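Local coordinates for protein citrate synthase (Metallosphaera sedula, PDB 6ABX) that probably catalyses the condensation of oxaloacetate with acetyl-CoA and water to citrate and free CoA, the entry reaction of the tricarboxylic acid cycle, at residues Glu76-Phe81 against Val99-Leu104; Ile94-Val99 against Ser201-Ile206. All blocks are in the same frame, centred on the assembly; numbering follows the deposited sequence.

Contact 1: Glu76-Phe81 against Val99-Leu104; sequences EDISTF and VSMMGL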
ATOM      1  N   GLU A  76      20.952   8.988  -8.218  1.00 20.67           N
ATOM      2  CA  GLU A  76      21.754   7.991  -8.916  1.00 21.81           C
ATOM      3  C   GLU A  76      21.298   6.556  -8.587  1.00 19.65           C
ATOM      4  O   GLU A  76      21.271   5.687  -9.509  1.00 18.92           O
ATOM      5  CB  GLU A  76      23.241   8.192  -8.568  1.00 27.19           C
ATOM      6  CG  GLU A  76      23.893   9.185  -9.494  1.00 37.56           C
ATOM      7  CD  GLU A  76      24.165   8.663 -10.895  1.00 45.95           C
ATOM      8  OE1 GLU A  76      24.309   7.427 -11.049  1.00 61.52           O
ATOM      9  OE2 GLU A  76      24.258   9.491 -11.825  1.00 59.90           O
ATOM     10  N   ASP A  77      20.956   6.294  -7.320  1.00 18.91           N
ATOM     11  CA  ASP A  77      20.518   4.989  -6.869  1.00 22.53           C
ATOM     12  C   ASP A  77      19.273   4.575  -7.667  1.00 18.83           C
ATOM     13  O   ASP A  77      19.118   3.416  -8.120  1.00 18.33           O
ATOM     14  CB  ASP A  77      20.229   4.978  -5.375  1.00 25.17           C
ATOM     15  CG  ASP A  77      21.479   4.719  -4.548  1.00 32.89           C
ATOM     16  OD1 ASP A  77      22.601   4.776  -5.134  1.00 34.94           O
ATOM     17  OD2 ASP A  77      21.317   4.467  -3.335  1.00 42.67           O
ATOM     18  N   ILE A  78      18.370   5.548  -7.858  1.00 16.57           N
ATOM     19  CA  ILE A  78      17.070   5.252  -8.501  1.00 15.09           C
ATOM     20  C   ILE A  78      17.307   5.061  -9.995  1.00 15.39           C
ATOM     21  O   ILE A  78      16.816   4.115 -10.536  1.00 13.86           O
ATOM     22  CB  ILE A  78      15.989   6.298  -8.171  1.00 14.70           C
ATOM     23  CG1 ILE A  78      15.509   6.072  -6.733  1.00 15.45           C
ATOM     24  CG2 ILE A  78      14.830   6.254  -9.145  1.00 14.90           C
ATOM     25  CD1 ILE A  78      14.605   7.145  -6.195  1.00 17.12           C
ATOM     26  N   SER A  79      18.098   5.951 -10.609  1.00 16.39           N
ATOM     27  CA  SER A  79      18.311   5.835 -12.017  1.00 15.78           C
ATOM     28  C   SER A  79      19.048   4.539 -12.329  1.00 16.23           C
ATOM     29  O   SER A  79      18.720   3.923 -13.337  1.00 15.61           O
ATOM     30  CB  SER A  79      18.980   7.028 -12.665  1.00 18.30           C
ATOM     31  OG  SER A  79      20.245   7.296 -12.083  1.00 19.99           O
ATOM     32  N   THR A  80      20.068   4.178 -11.531  1.00 16.05           N
ATOM     33  CA  THR A  80      20.772   2.912 -11.763  1.00 16.80           C
ATOM     34  C   THR A  80      19.809   1.718 -11.650  1.00 15.24           C
ATOM     35  O   THR A  80      19.854   0.814 -12.481  1.00 15.39           O
ATOM     36  CB  THR A  80      22.018   2.732 -10.886  1.00 18.64           C
ATOM     37  OG1 THR A  80      22.898   3.770 -11.323  1.00 19.53           O
ATOM     38  CG2 THR A  80      22.651   1.367 -11.056  1.00 20.04           C
ATOM     39  N   PHE A  81      18.953   1.720 -10.625  1.00 13.72           N
ATOM     40  CA  PHE A  81      17.963   0.689 -10.445  1.00 14.90           C
ATOM     41  C   PHE A  81      17.050   0.538 -11.669  1.00 13.86           C
ATOM     42  O   PHE A  81      16.744  -0.587 -12.160  1.00 14.79           O
ATOM     43  CB  PHE A  81      17.150   0.916  -9.167  1.00 15.45           C
ATOM     44  CG  PHE A  81      16.184  -0.227  -8.931  1.00 18.18           C
ATOM     45  CD1 PHE A  81      16.594  -1.390  -8.305  1.00 19.65           C
ATOM     46  CD2 PHE A  81      14.867  -0.150  -9.381  1.00 20.53           C
ATOM     47  CE1 PHE A  81      15.707  -2.440  -8.103  1.00 22.25           C
ATOM     48  CE2 PHE A  81      13.985  -1.222  -9.195  1.00 20.17           C
ATOM     49  CZ  PHE A  81      14.411  -2.361  -8.562  1.00 22.25           C
ATOM     50  N   VAL A  99       9.452   4.623  -6.003  1.00 12.83           N
ATOM     51  CA  VAL A  99       8.795   5.512  -5.077  1.00 13.64           C
ATOM     52  C   VAL A  99       9.105   5.113  -3.634  1.00 13.22           C
ATOM     53  O   VAL A  99       9.276   5.983  -2.777  1.00 13.97           O
ATOM     54  CB  VAL A  99       7.283   5.634  -5.373  1.00 15.24           C
ATOM     55  CG1 VAL A  99       6.556   6.514  -4.352  1.00 15.59           C
ATOM     56  CG2 VAL A  99       7.051   6.150  -6.790  1.00 16.00           C
ATOM     57  N   SER A 100       9.226   3.807  -3.365  1.00 13.92           N
ATOM     58  CA  SER A 100       9.661   3.331  -2.046  1.00 12.66           C
ATOM     59  C   SER A 100      11.062   3.861  -1.720  1.00 11.78           C
ATOM     60  O   SER A 100      11.314   4.356  -0.620  1.00 13.37           O
ATOM     61  CB  SER A 100       9.569   1.833  -1.964  1.00 13.36           C
ATOM     62  OG  SER A 100       9.884   1.370  -0.633  1.00 12.93           O
ATOM     63  N   MET A 101      11.961   3.799  -2.704  1.00 12.53           N
ATOM     64  CA  MET A 101      13.327   4.319  -2.548  1.00 13.98           C
ATOM     65  C   MET A 101      13.323   5.831  -2.355  1.00 13.93           C
ATOM     66  O   MET A 101      14.050   6.344  -1.521  1.00 15.63           O
ATOM     67  CB  MET A 101      14.221   3.963  -3.732  1.00 13.95           C
ATOM     68  CG  MET A 101      14.468   2.526  -3.859  1.00 14.77           C
ATOM     69  SD  MET A 101      15.237   2.065  -5.466  1.00 18.30           S
ATOM     70  CE  MET A 101      16.857   2.814  -5.319  1.00 17.36           C
ATOM     71  N   MET A 102      12.484   6.542  -3.093  1.00 15.60           N
ATOM     72  CA  MET A 102      12.362   7.965  -2.958  1.00 15.30           C
ATOM     73  C   MET A 102      12.014   8.359  -1.512  1.00 15.02           C
ATOM     74  O   MET A 102      12.590   9.315  -0.949  1.00 15.75           O
ATOM     75  CB  MET A 102      11.256   8.432  -3.923  1.00 17.04           C
ATOM     76  CG  MET A 102      11.490   9.680  -4.629  1.00 20.78           C
ATOM     77  SD  MET A 102       9.926   9.941  -5.579  1.00 21.12           S
ATOM     78  CE  MET A 102      10.309   9.073  -7.089  1.00 18.81           C
ATOM     79  N   GLY A 103      11.050   7.645  -0.909  1.00 13.94           N
ATOM     80  CA  GLY A 103      10.596   7.835   0.453  1.00 14.49           C
ATOM     81  C   GLY A 103      11.737   7.565   1.454  1.00 14.61           C
ATOM     82  O   GLY A 103      11.936   8.307   2.393  1.00 15.45           O
ATOM     83  N   LEU A 104      12.467   6.466   1.245  1.00 15.17           N
ATOM     84  CA  LEU A 104      13.575   6.061   2.071  1.00 16.30           C
ATOM     85  C   LEU A 104      14.644   7.147   2.049  1.00 16.05           C
ATOM     86  O   LEU A 104      15.184   7.490   3.087  1.00 18.14           O
ATOM     87  CB  LEU A 104      14.120   4.740   1.531  1.00 17.16           C
ATOM     88  CG  LEU A 104      15.427   4.221   2.139  1.00 20.59           C
ATOM     89  CD1 LEU A 104      15.339   4.037   3.619  1.00 22.56           C
ATOM     90  CD2 LEU A 104      15.799   2.890   1.497  1.00 21.87           C
TER
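Asp77 meets Met101 through its backbone and the root of its side chain: Met101 CE lies 3.6 Å from Asp77 O and also touches Asp77 CB. The carboxylate is engaged elsewhere, OD2 forming a salt bridge with NE of Arg84 of the second subunit. Ile78 stands at the closest backbone approach, its CA 7.1 Å from Met101 CA. Its CG1 is anti to the carbonyl carbon (chi1 -75°), and the chain continues to CD1, which lies 3.8 Å from Met102 N. The Met101 chain passes alongside that of Ile78, the two pointing opposite ways. Ile78 CG1 thereby packs against Met101 CB at 3.9 Å, and Met101 CE sits 3.8 Å from the same Ile78 CG1. The bend at chi3 (68°) places that methyl beside both Asp77 and Ile78. One turn on from Ile78, Phe81 receives the sulfur in a Met-aromatic contact, Met101 SD lying obliquely 4.7 Å from the Phe81 ring centroid. Met101 thus bridges three residues of 76-81, its sulfur set obliquely to Phe81 and its methyl against Asp77 and Ile78. The contact is apolar packing between nearly antiparallel helices, their local axes 10.1 Å apart and 166° between directions, away from the known substrate-binding residues. Helix 112-134 meets both partners, touching Met102 through Lys122 and Ile126 and Ser79 through Leu129. The second subunit closes in as well, with its Leu104 against Phe81 and its Thr97 against Met101, so this antiparallel helix pair forms part of the dimer interface.

Contact 2: Ile94-Val99 against Ser201-Ile206; sequences ILRTTV and SVVAGI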
ATOM      1  N   ILE A  94       8.583  -1.676 -10.941  1.00 11.74           N
ATOM      2  CA  ILE A  94       9.679  -0.756 -10.933  1.00 11.11           C
ATOM      3  C   ILE A  94       9.232   0.545 -10.258  1.00 11.65           C
ATOM      4  O   ILE A  94       9.903   1.067  -9.438  1.00 11.19           O
ATOM      5  CB  ILE A  94      10.201  -0.506 -12.356  1.00 12.00           C
ATOM      6  CG1 ILE A  94      10.789  -1.785 -12.955  1.00 12.47           C
ATOM      7  CG2 ILE A  94      11.232   0.612 -12.340  1.00 12.60           C
ATOM      8  CD1 ILE A  94      11.145  -1.657 -14.433  1.00 13.35           C
ATOM      9  N   LEU A  95       8.049   1.037 -10.630  1.00 11.94           N
ATOM     10  CA  LEU A  95       7.575   2.289 -10.067  1.00 12.64           C
ATOM     11  C   LEU A  95       7.306   2.134  -8.559  1.00 12.18           C
ATOM     12  O   LEU A  95       7.678   3.026  -7.789  1.00 13.04           O
ATOM     13  CB  LEU A  95       6.287   2.704 -10.781  1.00 12.86           C
ATOM     14  CG  LEU A  95       5.790   4.095 -10.371  1.00 13.84           C
ATOM     15  CD1 LEU A  95       6.776   5.151 -10.815  1.00 15.29           C
ATOM     16  CD2 LEU A  95       4.384   4.380 -10.907  1.00 14.80           C
ATOM     17  N   ARG A  96       6.718   0.985  -8.151  1.00 12.59           N
ATOM     18  CA  ARG A  96       6.472   0.694  -6.710  1.00 12.35           C
ATOM     19  C   ARG A  96       7.814   0.817  -5.972  1.00 12.66           C
ATOM     20  O   ARG A  96       7.945   1.478  -4.910  1.00 11.72           O
ATOM     21  CB  ARG A  96       5.829  -0.679  -6.551  1.00 12.62           C
ATOM     22  CG  ARG A  96       5.400  -1.072  -5.141  1.00 13.72           C
ATOM     23  CD  ARG A  96       4.987  -2.538  -5.164  1.00 14.39           C
ATOM     24  NE  ARG A  96       6.062  -3.470  -5.484  1.00 14.08           N
ATOM     25  CZ  ARG A  96       5.984  -4.548  -6.222  1.00 15.94           C
ATOM     26  NH1 ARG A  96       4.809  -4.970  -6.668  1.00 18.98           N
ATOM     27  NH2 ARG A  96       7.072  -5.273  -6.459  1.00 13.88           N
ATOM     28  N   THR A  97       8.840   0.152  -6.510  1.00 11.70           N
ATOM     29  CA  THR A  97      10.144   0.071  -5.848  1.00 12.81           C
ATOM     30  C   THR A  97      10.855   1.433  -5.806  1.00 14.12           C
ATOM     31  O   THR A  97      11.393   1.854  -4.745  1.00 13.49           O
ATOM     32  CB  THR A  97      11.052  -0.974  -6.491  1.00 13.50           C
ATOM     33  OG1 THR A  97      10.331  -2.204  -6.595  1.00 14.25           O
ATOM     34  CG2 THR A  97      12.321  -1.101  -5.672  1.00 15.42           C
ATOM     35  N   THR A  98      10.780   2.212  -6.902  1.00 13.57           N
ATOM     36  CA  THR A  98      11.476   3.508  -6.945  1.00 13.59           C
ATOM     37  C   THR A  98      10.790   4.574  -6.085  1.00 13.43           C
ATOM     38  O   THR A  98      11.484   5.361  -5.483  1.00 13.02           O
ATOM     39  CB  THR A  98      11.731   3.986  -8.387  1.00 14.45           C
ATOM     40  OG1 THR A  98      10.478   4.060  -9.059  1.00 17.39           O
ATOM     41  CG2 THR A  98      12.620   3.035  -9.154  1.00 17.49           C
ATOM     42  N   VAL A  99       9.452   4.623  -6.003  1.00 12.83           N
ATOM     43  CA  VAL A  99       8.795   5.512  -5.077  1.00 13.64           C
ATOM     44  C   VAL A  99       9.105   5.113  -3.634  1.00 13.22           C
ATOM     45  O   VAL A  99       9.276   5.983  -2.777  1.00 13.97           O
ATOM     46  CB  VAL A  99       7.283   5.634  -5.373  1.00 15.24           C
ATOM     47  CG1 VAL A  99       6.556   6.514  -4.352  1.00 15.59           C
ATOM     48  CG2 VAL A  99       7.051   6.150  -6.790  1.00 16.00           C
ATOM     49  N   SER A 201       1.957   5.905   1.711  1.00 10.81           N
ATOM     50  CA  SER A 201       0.568   5.956   1.120  1.00 11.60           C
ATOM     51  C   SER A 201       0.601   5.713  -0.386  1.00 10.72           C
ATOM     52  O   SER A 201      -0.170   4.877  -0.915  1.00 11.68           O
ATOM     53  CB  SER A 201      -0.161   7.250   1.412  1.00 12.86           C
ATOM     54  OG  SER A 201      -0.414   7.312   2.775  1.00 16.68           O
ATOM     55  N   VAL A 202       1.437   6.489  -1.078  1.00 10.02           N
ATOM     56  CA  VAL A 202       1.524   6.428  -2.505  1.00 10.97           C
ATOM     57  C   VAL A 202       2.027   5.054  -2.961  1.00 10.04           C
ATOM     58  O   VAL A 202       1.523   4.528  -3.958  1.00 12.51           O
ATOM     59  CB  VAL A 202       2.337   7.575  -3.114  1.00 10.44           C
ATOM     60  CG1 VAL A 202       2.678   7.372  -4.608  1.00  9.66           C
ATOM     61  CG2 VAL A 202       1.614   8.903  -2.909  1.00 11.14           C
ATOM     62  N   VAL A 203       3.007   4.467  -2.265  1.00 10.53           N
ATOM     63  CA  VAL A 203       3.449   3.116  -2.558  1.00 11.28           C
ATOM     64  C   VAL A 203       2.267   2.142  -2.502  1.00 11.02           C
ATOM     65  O   VAL A 203       2.129   1.291  -3.423  1.00 11.49           O
ATOM     66  CB  VAL A 203       4.622   2.679  -1.642  1.00 12.16           C
ATOM     67  CG1 VAL A 203       4.910   1.205  -1.753  1.00 12.74           C
ATOM     68  CG2 VAL A 203       5.866   3.510  -1.933  1.00 12.77           C
ATOM     69  N   ALA A 204       1.384   2.261  -1.504  1.00 10.87           N
ATOM     70  CA  ALA A 204       0.228   1.405  -1.458  1.00 10.68           C
ATOM     71  C   ALA A 204      -0.733   1.700  -2.604  1.00 11.31           C
ATOM     72  O   ALA A 204      -1.290   0.766  -3.170  1.00 10.74           O
ATOM     73  CB  ALA A 204      -0.465   1.530  -0.138  1.00 11.42           C
ATOM     74  N   GLY A 205      -0.922   2.988  -2.965  1.00 10.66           N
ATOM     75  CA  GLY A 205      -1.720   3.348  -4.150  1.00 10.49           C
ATOM     76  C   GLY A 205      -1.253   2.638  -5.429  1.00 10.35           C
ATOM     77  O   GLY A 205      -2.032   2.019  -6.142  1.00 10.33           O
ATOM     78  N   ILE A 206       0.049   2.678  -5.657  1.00 10.48           N
ATOM     79  CA  ILE A 206       0.668   2.040  -6.840  1.00 11.10           C
ATOM     80  C   ILE A 206       0.462   0.524  -6.806  1.00 10.82           C
ATOM     81  O   ILE A 206       0.095  -0.112  -7.827  1.00 11.71           O
ATOM     82  CB  ILE A 206       2.154   2.397  -6.914  1.00 11.00           C
ATOM     83  CG1 ILE A 206       2.339   3.893  -7.154  1.00 11.98           C
ATOM     84  CG2 ILE A 206       2.816   1.539  -7.991  1.00 10.61           C
ATOM     85  CD1 ILE A 206       3.754   4.375  -6.937  1.00 12.30           C
TER
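Val202 reaches the facing helix with CG1, 4.0 Å from Val99 CG1, the two side chains crossing at about a right angle. Val203, whose CA is 5.7 Å from Arg96 CA at the point of nearest backbone approach, divides its branches between two neighbours. Its CG2 packs against Val99 CG1 at 3.9 Å, the two side chains lying alongside and pointing opposite ways, whereas CG1, anti to the backbone N (chi1 169°), meets the aliphatic CG of Arg96 at 4.1 Å. Beyond CG the arginine chain turns off to polar partners that supply its buried guanidinium, NE hydrogen-bonding to Ser100 OG of the second subunit and NH1 forming a salt bridge with Asp93, while the methylene stem stays in the apolar seam. Ile206 fills the next turn with two arms. CG2 rests on the Arg96 backbone, 3.9 Å from Arg96 N, and CD1 touches both Leu95 CG (4.0 Å) and Val99 CG2 (3.7 Å). An alanine at Ile206 would probably open a gap beside Leu95 and Val99 and leave the backbone of Arg96 without the packing of the CG2 methyl. The helices run almost exactly antiparallel, 175° between local directions, in the all-helical core of the citrate synthase fold. Helix 324-343 packs against this pair through Val333 on Val202 and Trp336 on Ile206; its Arg332, an oxaloacetate-binding residue, lies about 8 Å from Ile206 between side chains. Helix 112-134 adds Ile123 against Leu95, and Val203 touches Val203 of the second subunit.

From the N terminus, helix 76-85 comes first, and contact 1 closes a short, largely helical loop of 17 residues by folding helix 91-105 back against it. Contact 2 starts from the earlier turns of helix 91-105, inside that loop, and closes a much longer one of 101 residues at helix 198-209. The two therefore cross along the chain, sharing Val99. Helix 91-105 is the middle member, antiparallel to a neighbour in each contact. The packing is continuous: Phe81 touches Thr97 and Thr98, and Ser100 touches Val203. Together the contacts tie three helices into one layer, which meets the second subunit at both.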